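Local coordinates for putative flagellar hook-associated protein (Vibrio parahaemolyticus, PDB 3PWX) that probably serves as a structural component of the bacterial flagellum, as a flagellin-family protein of the hook-associated type, at residues 33-38 with 200-205; 51-55 with 183-187; 86-90 with 107-111; 112-117 with 155-159. The contacts are given in a common frame with arbitrary orientation. Residue numbers count along the deposited sequence, not the author numbering.

Contacts 1 and 2 pair helices 7-61 and 172-223; contacts 3 and 4 fasten the 110-119 hairpin to helices 71-89 and 154-166. The centres of contacts 1 and 2 are 26 Å apart, and contact 2 is nested within the loop that contact 1 closes. Contacts 3 and 4 are nested inside contact 2 and follow one another in series. Met54 of contact 2 touches Ile158 of contact 4, SE to CG1 3.8 Å. Contacts 3 and 4, centres 12 Å apart, meet where Leu110 CD2 lies 4.0 Å from Tyr117 CB. None of the contacts forms the magnesium site; the side chain of Ala108 is about 14 Å from the ion and about 11 Å from that of His97, a magnesium ligand seen for this protein though not occupied in this chain.

Contact 1. Residues 33-38 with 200-205; sequences LKTTLS and RHNNLD
Two alpha-helical segments, 33-38 and 200-205, run antiparallel at 169°, their axes 10.6 Å apart at closest approach; Lys34 and His201 have the nearest CA atoms, at 6.5 Å. Arg200 CB meets Leu37 CD1 at 3.8 Å, while the guanidinium is salt-bridged to Glu196 and bonds Asn139 O. His201 (chi1 m) lays its ring between the helices, with Leu37 CD1 over one face and Lys34 CE 3.3 Å from His201 ND1; its NE2 hydrogen-bonds Glu41. Leu204 (m, t) fills the apolar centre, its CD1 4.0 Å from CD1 of Leu37 (m, t) and its CD2 4.0 Å from CD2 of Leu33 (t, p). Lys34 CG packs on Leu204 CD1 at 3.7 Å. At Asp205, Lys34 NZ donates to OD1 at 2.8 Å within a salt bridge. A leucine core with a charged margin is consistent with the coiled coil predicted for residues 16-43, which include the first segment. Strands 127-131 and 134-137 cover the apolar side, Met136 touching Leu33, Arg200 and Leu204.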
loop_
_atom_site.group_PDB
_atom_site.type_symbol
_atom_site.label_atom_id
_atom_site.label_comp_id
_atom_site.label_asym_id
_atom_site.label_seq_id
_atom_site.Cartn_x
_atom_site.Cartn_y
_atom_site.Cartn_z
ATOM N N LEU A 33 -10.344 4.370 -6.467
ATOM C CA LEU A 33 -8.943 4.760 -6.524
ATOM C C LEU A 33 -8.536 4.942 -8.019
ATOM O O LEU A 33 -7.845 5.902 -8.379
ATOM C CB LEU A 33 -8.052 3.790 -5.725
ATOM C CG LEU A 33 -6.538 3.996 -5.786
ATOM C CD1 LEU A 33 -6.135 5.461 -5.505
ATOM C CD2 LEU A 33 -5.845 3.051 -4.833
ATOM N N LYS A 34 -9.051 4.064 -8.878
ATOM C CA LYS A 34 -8.787 4.138 -10.302
ATOM C C LYS A 34 -9.258 5.457 -10.885
ATOM O O LYS A 34 -8.652 6.012 -11.839
ATOM C CB LYS A 34 -9.475 3.008 -11.033
ATOM C CG LYS A 34 -8.927 1.621 -10.691
ATOM C CD LYS A 34 -9.315 0.609 -11.736
ATOM C CE LYS A 34 -8.652 1.049 -13.069
ATOM N NZ LYS A 34 -8.027 -0.129 -13.781
ATOM N N THR A 35 -10.355 5.949 -10.323
ATOM C CA THR A 35 -10.940 7.183 -10.792
ATOM C C THR A 35 -10.084 8.363 -10.448
ATOM O O THR A 35 -9.969 9.279 -11.212
ATOM C CB THR A 35 -12.293 7.420 -10.159
ATOM O OG1 THR A 35 -13.206 6.490 -10.747
ATOM C CG2 THR A 35 -12.760 8.886 -10.453
ATOM N N THR A 36 -9.499 8.317 -9.278
ATOM C CA THR A 36 -8.693 9.383 -8.731
ATOM C C THR A 36 -7.370 9.320 -9.432
ATOM O O THR A 36 -6.761 10.351 -9.705
ATOM C CB THR A 36 -8.488 9.031 -7.278
ATOM O OG1 THR A 36 -9.764 9.124 -6.645
ATOM C CG2 THR A 36 -7.512 9.948 -6.599
ATOM N N LEU A 37 -6.923 8.117 -9.777
ATOM C CA LEU A 37 -5.639 8.014 -10.404
ATOM C C LEU A 37 -5.750 8.549 -11.793
ATOM O O LEU A 37 -4.877 9.317 -12.175
ATOM C CB LEU A 37 -5.093 6.589 -10.396
ATOM C CG LEU A 37 -4.647 5.958 -9.084
ATOM C CD1 LEU A 37 -4.190 4.527 -9.377
ATOM C CD2 LEU A 37 -3.542 6.766 -8.453
ATOM N N SER A 38 -6.801 8.209 -12.549
ATOM C CA SER A 38 -6.963 8.693 -13.934
ATOM C C SER A 38 -6.998 10.196 -13.895
ATOM O O SER A 38 -6.399 10.872 -14.730
ATOM C CB SER A 38 -8.279 8.299 -14.539
ATOM O OG SER A 38 -8.364 6.932 -14.611
ATOM N N ARG A 200 0.306 1.234 -10.985
ATOM C CA ARG A 200 -0.758 1.176 -9.968
ATOM C C ARG A 200 -2.072 0.610 -10.506
ATOM O O ARG A 200 -2.579 -0.387 -10.002
ATOM C CB ARG A 200 -0.949 2.514 -9.282
ATOM C CG ARG A 200 0.139 2.717 -8.191
ATOM C CD ARG A 200 -0.009 4.116 -7.574
ATOM N NE ARG A 200 1.211 4.563 -6.932
ATOM C CZ ARG A 200 1.361 5.788 -6.447
ATOM N NH1 ARG A 200 0.364 6.676 -6.542
ATOM N NH2 ARG A 200 2.511 6.137 -5.867
ATOM N N HIS A 201 -2.577 1.203 -11.584
ATOM C CA HIS A 201 -3.731 0.602 -12.319
ATOM C C HIS A 201 -3.695 -0.908 -12.518
ATOM O O HIS A 201 -4.705 -1.561 -12.302
ATOM C CB HIS A 201 -3.889 1.226 -13.695
ATOM C CG HIS A 201 -4.597 2.538 -13.675
ATOM N ND1 HIS A 201 -5.822 2.714 -13.065
ATOM C CD2 HIS A 201 -4.278 3.732 -14.242
ATOM C CE1 HIS A 201 -6.212 3.968 -13.225
ATOM N NE2 HIS A 201 -5.301 4.599 -13.952
ATOM N N ASN A 202 -2.562 -1.427 -12.998
ATOM C CA ASN A 202 -2.404 -2.861 -13.172
ATOM C C ASN A 202 -2.471 -3.689 -11.885
ATOM O O ASN A 202 -3.078 -4.753 -11.837
ATOM C CB ASN A 202 -1.136 -3.152 -13.982
ATOM C CG ASN A 202 -1.248 -2.618 -15.403
ATOM O OD1 ASN A 202 -2.366 -2.424 -15.905
ATOM N ND2 ASN A 202 -0.113 -2.344 -16.045
ATOM N N ASN A 203 -1.849 -3.194 -10.837
ATOM C CA ASN A 203 -1.831 -3.922 -9.627
ATOM C C ASN A 203 -3.242 -3.923 -8.999
ATOM O O ASN A 203 -3.734 -4.994 -8.524
ATOM C CB ASN A 203 -0.707 -3.387 -8.756
ATOM C CG ASN A 203 0.623 -4.072 -9.061
ATOM O OD1 ASN A 203 0.658 -5.280 -9.402
ATOM N ND2 ASN A 203 1.709 -3.360 -8.890
ATOM N N LEU A 204 -3.941 -2.785 -9.090
ATOM C CA LEU A 204 -5.334 -2.740 -8.690
ATOM C C LEU A 204 -6.126 -3.825 -9.436
ATOM O O LEU A 204 -6.853 -4.665 -8.841
ATOM C CB LEU A 204 -5.942 -1.375 -8.932
ATOM C CG LEU A 204 -5.395 -0.270 -8.044
ATOM C CD1 LEU A 204 -5.976 1.041 -8.452
ATOM C CD2 LEU A 204 -5.729 -0.566 -6.563
ATOM N N ASP A 205 -5.964 -3.835 -10.735
ATOM C CA ASP A 205 -6.675 -4.811 -11.561
ATOM C C ASP A 205 -6.442 -6.270 -11.164
ATOM O O ASP A 205 -7.371 -7.063 -11.189
ATOM C CB ASP A 205 -6.410 -4.497 -13.068
ATOM C CG ASP A 205 -7.154 -3.203 -13.504
ATOM O OD1 ASP A 205 -7.936 -2.648 -12.660
ATOM O OD2 ASP A 205 -7.014 -2.748 -14.641
#

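Contact 2. Residues 51-55 with 183-187; sequences LKSMR and IDDTM
Ile183 (chi1 m, chi2 t) pushes its branched side chain toward the facing helix, where CD1 rests 3.7 Å from Met54 CG and 3.9 Å from Arg55 CA, and CG2 is 3.6 Å from Leu51 O. Both segments are alpha-helical throughout, antiparallel at 166° with axes 10.3 Å apart at closest approach; the nearest CA atoms, 6.5 Å apart, belong to Leu51 and Ile183. One turn on, flexible selenomethionine Met187 (t, p, p) sets CE 3.7 Å from Leu51 CB. This is the antiparallel pairing of helices 7-61 and 172-223 within a helical bundle, with helices 71-89 and 154-166 on its apolar side: Met54 packs on Leu78, Tyr81 and Ile158, and Ile183 on Val154. Leu51 (m, t) also sets CD1 4.0 Å from Thr186 CG2, the threonine hydroxyl being bonded to Ala182 O. Extended Arg55 (all t through chi3) gives NE to Asp184 OD1 at 2.8 Å in a salt bridge, with weak bonds from its NH2 to OD1 at 3.2 Å and to OD2 at 3.3 Å.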
loop_
_atom_site.group_PDB
_atom_site.type_symbol
_atom_site.label_atom_id
_atom_site.label_comp_id
_atom_site.label_asym_id
_atom_site.label_seq_id
_atom_site.Cartn_x
_atom_site.Cartn_y
_atom_site.Cartn_z
ATOM N N LEU A 51 5.050 21.079 -21.316
ATOM C CA LEU A 51 6.513 21.095 -21.245
ATOM C C LEU A 51 7.114 21.005 -22.646
ATOM O O LEU A 51 8.143 21.608 -22.941
ATOM C CB LEU A 51 7.049 19.980 -20.366
ATOM C CG LEU A 51 6.858 20.288 -18.899
ATOM C CD1 LEU A 51 7.128 18.966 -18.069
ATOM C CD2 LEU A 51 7.749 21.417 -18.457
ATOM N N LYS A 52 6.420 20.252 -23.494
ATOM C CA LYS A 52 6.729 20.044 -24.889
ATOM C C LYS A 52 6.694 21.393 -25.673
ATOM O O LYS A 52 7.685 21.786 -26.283
ATOM C CB LYS A 52 5.719 19.015 -25.400
ATOM C CG LYS A 52 5.893 18.514 -26.735
ATOM C CD LYS A 52 7.189 17.774 -26.900
ATOM C CE LYS A 52 7.759 18.008 -28.320
ATOM N NZ LYS A 52 6.715 18.153 -29.398
ATOM N N SER A 53 5.584 22.117 -25.610
ATOM C CA SER A 53 5.484 23.401 -26.286
ATOM C C SER A 53 6.511 24.398 -25.773
ATOM O O SER A 53 7.092 25.171 -26.541
ATOM C CB SER A 53 4.086 23.989 -26.160
ATOM O OG SER A 53 3.132 22.966 -26.338
HETATM N N MSE A 54 6.748 24.382 -24.465
HETATM C CA MSE A 54 7.720 25.297 -23.932
HETATM C C MSE A 54 9.085 24.918 -24.524
HETATM O O MSE A 54 9.821 25.785 -24.950
HETATM C CB MSE A 54 7.668 25.237 -22.444
HETATM C CG MSE A 54 8.701 25.978 -21.686
HETATM SE SE MSE A 54 8.204 25.804 -19.771
HETATM C CE MSE A 54 6.522 26.785 -19.854
ATOM N N ARG A 55 9.402 23.630 -24.620
ATOM C CA ARG A 55 10.701 23.262 -25.165
ATOM C C ARG A 55 10.895 23.645 -26.672
ATOM O O ARG A 55 11.987 24.005 -27.091
ATOM C CB ARG A 55 10.918 21.813 -24.954
ATOM C CG ARG A 55 12.316 21.378 -24.931
ATOM C CD ARG A 55 12.206 19.887 -25.096
ATOM N NE ARG A 55 13.461 19.151 -25.028
ATOM C CZ ARG A 55 14.023 18.491 -26.046
ATOM N NH1 ARG A 55 13.457 18.485 -27.265
ATOM N NH2 ARG A 55 15.155 17.820 -25.814
ATOM N N ILE A 183 13.829 21.498 -18.465
ATOM C CA ILE A 183 12.666 20.915 -19.132
ATOM C C ILE A 183 12.837 19.424 -19.341
ATOM O O ILE A 183 11.992 18.674 -18.890
ATOM C CB ILE A 183 12.322 21.573 -20.474
ATOM C CG1 ILE A 183 11.952 23.047 -20.258
ATOM C CG2 ILE A 183 11.168 20.770 -21.116
ATOM C CD1 ILE A 183 11.801 23.892 -21.505
ATOM N N ASP A 184 13.927 18.984 -19.980
ATOM C CA ASP A 184 14.181 17.518 -20.076
ATOM C C ASP A 184 14.042 16.771 -18.751
ATOM O O ASP A 184 13.466 15.686 -18.741
ATOM C CB ASP A 184 15.505 17.161 -20.766
ATOM C CG ASP A 184 15.519 17.612 -22.195
ATOM O OD1 ASP A 184 14.425 17.983 -22.695
ATOM O OD2 ASP A 184 16.599 17.615 -22.830
ATOM N N ASP A 185 14.528 17.350 -17.647
ATOM C CA ASP A 185 14.489 16.640 -16.348
ATOM C C ASP A 185 13.072 16.551 -15.801
ATOM O O ASP A 185 12.621 15.480 -15.318
ATOM C CB ASP A 185 15.385 17.310 -15.309
ATOM C CG ASP A 185 16.845 17.173 -15.647
ATOM O OD1 ASP A 185 17.162 16.223 -16.427
ATOM O OD2 ASP A 185 17.658 18.002 -15.152
ATOM N N THR A 186 12.355 17.662 -15.899
ATOM C CA THR A 186 11.000 17.656 -15.405
ATOM C C THR A 186 10.191 16.654 -16.228
ATOM O O THR A 186 9.453 15.808 -15.687
ATOM C CB THR A 186 10.408 19.073 -15.311
ATOM O OG1 THR A 186 11.287 19.853 -14.524
ATOM C CG2 THR A 186 9.086 19.085 -14.583
HETATM N N MSE A 187 10.389 16.683 -17.515
HETATM C CA MSE A 187 9.662 15.784 -18.379
HETATM C C MSE A 187 9.881 14.318 -18.003
HETATM O O MSE A 187 8.912 13.546 -17.899
HETATM C CB MSE A 187 10.039 16.039 -19.837
HETATM C CG MSE A 187 9.356 15.070 -20.771
HETATM SE SE MSE A 187 7.484 15.543 -21.110
HETATM C CE MSE A 187 7.901 17.003 -22.459
#

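Contact 3. Residues 86-90 with 107-111; sequences ESSFN and TAALN
This is a helix-end to strand contact, in which the C-terminal part of helix 71-89 is held to the start of the short strand 110-111 by one asparagine side chain and one leucine. Glu86 to Ser88 have regular helical angles; Asn90, at phi/psi -109/14, no longer has helical angles. Asn90 CA and Ala109 CA, 5.5 Å apart, are the nearest such pair across the segments. Asn90 takes chi1 m and chi2 -13°, which presents the polar edge of its amide to the Leu110 backbone: OD1 accepts from Leu110 N at 2.9 Å, and ND2 donates to Leu110 O at 3.3 Å. An asparagine suits this place because its carboxamide offers an acceptor and a donor side by side, matching the NH and CO of a single extended residue. Ala108 (-50/138) leads into Ala109, which is locally helical (-67/-33), before Leu110 and Asn111 adopt beta angles. Strand 110-111 pairs antiparallel with strand 118-119 in a two-stranded hairpin, Asn111 bonding Val118 through the backbone, so Asn90 ties this hairpin to the helical bundle. Next to these bonds, Leu110 (m, t) points toward the helix, its CD1 4.0 Å from Glu86 CA and 3.9 Å from Phe89 CB. The Phe89 ring turns on toward Val47, Ala142 and Ile145. Small Ala109 permits close approach, its CB 3.3 Å from Phe89 O.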
loop_
_atom_site.group_PDB
_atom_site.type_symbol
_atom_site.label_atom_id
_atom_site.label_comp_id
_atom_site.label_asym_id
_atom_site.label_seq_id
_atom_site.Cartn_x
_atom_site.Cartn_y
_atom_site.Cartn_z
ATOM N N GLU A 86 1.516 25.659 -13.785
ATOM C CA GLU A 86 1.195 26.005 -12.416
ATOM C C GLU A 86 -0.220 25.595 -12.066
ATOM O O GLU A 86 -0.432 25.023 -11.015
ATOM C CB GLU A 86 1.364 27.489 -12.178
ATOM C CG GLU A 86 0.709 27.975 -10.861
ATOM C CD GLU A 86 1.055 29.409 -10.595
ATOM O OE1 GLU A 86 1.773 29.673 -9.593
ATOM O OE2 GLU A 86 0.667 30.260 -11.446
ATOM N N SER A 87 -1.170 25.847 -12.969
ATOM C CA SER A 87 -2.569 25.414 -12.793
ATOM C C SER A 87 -2.815 23.927 -12.640
ATOM O O SER A 87 -3.754 23.514 -11.934
ATOM C CB SER A 87 -3.409 25.830 -13.993
ATOM O OG SER A 87 -3.928 27.096 -13.724
ATOM N N SER A 88 -2.064 23.134 -13.407
ATOM C CA SER A 88 -2.218 21.710 -13.356
ATOM C C SER A 88 -1.689 21.217 -12.032
ATOM O O SER A 88 -2.323 20.399 -11.410
ATOM C CB SER A 88 -1.525 21.047 -14.534
ATOM O OG SER A 88 -2.096 21.531 -15.766
ATOM N N PHE A 89 -0.580 21.738 -11.535
ATOM C CA PHE A 89 -0.086 21.182 -10.254
ATOM C C PHE A 89 -0.900 21.631 -9.044
ATOM O O PHE A 89 -0.707 21.094 -7.953
ATOM C CB PHE A 89 1.371 21.527 -10.011
ATOM C CG PHE A 89 2.299 20.626 -10.670
ATOM C CD1 PHE A 89 2.421 19.315 -10.241
ATOM C CD2 PHE A 89 3.054 21.071 -11.746
ATOM C CE1 PHE A 89 3.293 18.442 -10.869
ATOM C CE2 PHE A 89 3.935 20.203 -12.390
ATOM C CZ PHE A 89 4.067 18.890 -11.950
ATOM N N ASN A 90 -1.788 22.609 -9.259
ATOM C CA ASN A 90 -2.662 23.212 -8.256
ATOM C C ASN A 90 -4.114 22.789 -8.468
ATOM O O ASN A 90 -5.026 23.359 -7.895
ATOM C CB ASN A 90 -2.555 24.734 -8.307
ATOM C CG ASN A 90 -1.376 25.267 -7.498
ATOM O OD1 ASN A 90 -0.763 24.536 -6.687
ATOM N ND2 ASN A 90 -1.042 26.513 -7.718
ATOM N N THR A 107 -3.865 23.367 1.020
ATOM C CA THR A 107 -2.912 24.334 0.628
ATOM C C THR A 107 -2.444 24.062 -0.822
ATOM O O THR A 107 -2.138 22.925 -1.172
ATOM C CB THR A 107 -1.818 24.554 1.722
ATOM O OG1 THR A 107 -0.524 24.416 1.165
ATOM C CG2 THR A 107 -1.923 23.565 2.835
ATOM N N ALA A 108 -2.478 25.123 -1.657
ATOM C CA ALA A 108 -1.996 25.091 -3.044
ATOM C C ALA A 108 -0.607 24.506 -3.089
ATOM O O ALA A 108 0.205 24.826 -2.253
ATOM C CB ALA A 108 -1.956 26.475 -3.572
ATOM N N ALA A 109 -0.313 23.643 -4.052
ATOM C CA ALA A 109 1.013 22.987 -4.147
ATOM C C ALA A 109 2.122 23.984 -4.476
ATOM O O ALA A 109 3.264 23.830 -4.001
ATOM C CB ALA A 109 0.983 21.941 -5.191
ATOM N N LEU A 110 1.767 25.006 -5.252
ATOM C CA LEU A 110 2.705 26.028 -5.714
ATOM C C LEU A 110 2.211 27.443 -5.367
ATOM O O LEU A 110 1.030 27.765 -5.500
ATOM C CB LEU A 110 2.847 25.934 -7.234
ATOM C CG LEU A 110 3.822 24.979 -7.899
ATOM C CD1 LEU A 110 3.366 24.774 -9.301
ATOM C CD2 LEU A 110 5.179 25.610 -7.913
ATOM N N ASN A 111 3.133 28.282 -4.933
ATOM C CA ASN A 111 2.847 29.653 -4.561
ATOM C C ASN A 111 3.921 30.545 -5.188
ATOM O O ASN A 111 5.106 30.202 -5.156
ATOM C CB ASN A 111 2.915 29.776 -3.046
ATOM C CG ASN A 111 2.186 31.009 -2.513
ATOM O OD1 ASN A 111 2.199 32.083 -3.116
ATOM N ND2 ASN A 111 1.544 30.851 -1.367
#

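Contact 4. Residues 112-117 with 155-159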
loop_
_atom_site.group_PDB
_atom_site.type_symbol
_atom_site.label_atom_id
_atom_site.label_comp_id
_atom_site.label_asym_id
_atom_site.label_seq_id
_atom_site.Cartn_x
_atom_site.Cartn_y
_atom_site.Cartn_z
ATOM N N LYS A 112 3.510 31.694 -5.736
ATOM C CA LYS A 112 4.456 32.634 -6.409
ATOM C C LYS A 112 4.524 33.974 -5.702
ATOM O O LYS A 112 5.261 34.873 -6.122
ATOM C CB LYS A 112 4.134 32.826 -7.899
ATOM C CG LYS A 112 5.396 33.072 -8.731
ATOM C CD LYS A 112 5.166 33.891 -10.040
ATOM C CE LYS A 112 6.480 33.994 -10.857
ATOM N NZ LYS A 112 6.315 34.226 -12.376
ATOM N N SER A 113 3.766 34.093 -4.612
ATOM C CA SER A 113 3.743 35.287 -3.746
ATOM C C SER A 113 5.094 35.937 -3.464
ATOM O O SER A 113 5.158 37.112 -3.184
ATOM C CB SER A 113 3.123 34.936 -2.394
ATOM O OG SER A 113 1.718 34.952 -2.496
ATOM N N SER A 114 6.164 35.155 -3.485
ATOM C CA SER A 114 7.443 35.640 -3.015
ATOM C C SER A 114 8.261 36.292 -4.112
ATOM O O SER A 114 9.335 36.819 -3.841
ATOM C CB SER A 114 8.217 34.526 -2.250
ATOM O OG SER A 114 8.716 33.486 -3.067
ATOM N N GLY A 115 7.738 36.293 -5.341
ATOM C CA GLY A 115 8.535 36.642 -6.524
ATOM C C GLY A 115 9.135 35.447 -7.267
ATOM O O GLY A 115 9.565 35.570 -8.406
ATOM N N ALA A 116 9.189 34.290 -6.616
ATOM C CA ALA A 116 9.636 33.044 -7.280
ATOM C C ALA A 116 8.616 31.922 -6.998
ATOM O O ALA A 116 7.827 32.032 -6.058
ATOM C CB ALA A 116 11.053 32.644 -6.790
ATOM N N TYR A 117 8.586 30.880 -7.833
ATOM C CA TYR A 117 7.711 29.731 -7.498
ATOM C C TYR A 117 8.284 28.952 -6.344
ATOM O O TYR A 117 9.451 28.568 -6.355
ATOM C CB TYR A 117 7.418 28.841 -8.698
ATOM C CG TYR A 117 6.701 29.565 -9.813
ATOM C CD1 TYR A 117 5.314 29.710 -9.791
ATOM C CD2 TYR A 117 7.420 30.116 -10.894
ATOM C CE1 TYR A 117 4.653 30.362 -10.821
ATOM C CE2 TYR A 117 6.769 30.785 -11.943
ATOM C CZ TYR A 117 5.379 30.907 -11.896
ATOM O OH TYR A 117 4.699 31.555 -12.907
ATOM N N LEU A 155 9.985 26.149 -13.348
ATOM C CA LEU A 155 9.255 27.398 -13.524
ATOM C C LEU A 155 10.125 28.600 -13.196
ATOM O O LEU A 155 9.998 29.654 -13.793
ATOM C CB LEU A 155 7.954 27.391 -12.737
ATOM C CG LEU A 155 6.929 26.349 -13.216
ATOM C CD1 LEU A 155 5.605 26.473 -12.450
ATOM C CD2 LEU A 155 6.647 26.390 -14.714
ATOM N N ASN A 156 11.041 28.426 -12.259
ATOM C CA ASN A 156 12.021 29.461 -12.023
ATOM C C ASN A 156 13.018 29.563 -13.172
ATOM O O ASN A 156 13.411 30.655 -13.536
ATOM C CB ASN A 156 12.675 29.251 -10.667
ATOM C CG ASN A 156 11.693 29.565 -9.536
ATOM O OD1 ASN A 156 10.823 30.418 -9.731
ATOM N ND2 ASN A 156 11.782 28.860 -8.384
ATOM N N GLN A 157 13.379 28.428 -13.777
ATOM C CA GLN A 157 14.391 28.440 -14.767
ATOM C C GLN A 157 13.806 29.076 -16.021
ATOM O O GLN A 157 14.514 29.762 -16.760
ATOM C CB GLN A 157 14.865 27.033 -15.050
ATOM C CG GLN A 157 15.869 26.922 -16.232
ATOM C CD GLN A 157 17.116 27.714 -15.943
ATOM O OE1 GLN A 157 17.674 27.608 -14.844
ATOM N NE2 GLN A 157 17.568 28.507 -16.909
ATOM N N ILE A 158 12.508 28.869 -16.245
ATOM C CA ILE A 158 11.874 29.396 -17.445
ATOM C C ILE A 158 11.841 30.943 -17.328
ATOM O O ILE A 158 11.978 31.647 -18.349
ATOM C CB ILE A 158 10.475 28.749 -17.778
ATOM C CG1 ILE A 158 10.048 29.050 -19.222
ATOM C CG2 ILE A 158 9.391 29.313 -16.890
ATOM C CD1 ILE A 158 11.146 28.776 -20.407
ATOM N N ASP A 159 11.697 31.433 -16.081
ATOM C CA ASP A 159 11.694 32.891 -15.816
ATOM C C ASP A 159 13.072 33.514 -16.002
ATOM O O ASP A 159 13.178 34.608 -16.541
ATOM C CB ASP A 159 11.082 33.239 -14.422
ATOM C CG ASP A 159 9.542 33.373 -14.471
ATOM O OD1 ASP A 159 8.953 33.328 -15.587
ATOM O OD2 ASP A 159 8.906 33.536 -13.416
#
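Tyr117 gives up 90 Å² to this contact, and its ring lies against the first turn of helix 154-166. Leu155, with 41 Å² buried, sets CD1 over one face in a CH-pi contact, 4.1 Å from the ring centroid and 7° off the normal, while Leu155 CB comes within 3.3 Å of Tyr117 CD2; an aromatic ring offers leucine a broad apolar surface here. The Asn156 side chain, in a residue with 60 Å² buried, bonds the backbone of Tyr117: OD1 accepts from Tyr117 N at 3.0 Å and ND2 donates to Tyr117 O at 3.1 Å, so one carboxamide satisfies both polar groups of a residue about to enter strand 118-119. The segment 112-117 is the connection of the beta hairpin made by strands 110-111 and 118-119, with a type I turn from Lys112 to Gly115 closed by Gly115 N to Lys112 O at 3.0 Å. Gly115, at phi/psi 95/-17, takes angles at which a CB would jam against the preceding carbonyl oxygen. As a polar addition, Lys112 NZ forms a salt bridge with Asp159 OD2 at 2.9 Å. Asp159 OD1 is salt-bridged to Arg82 of helix 71-89, its strongest polar partner.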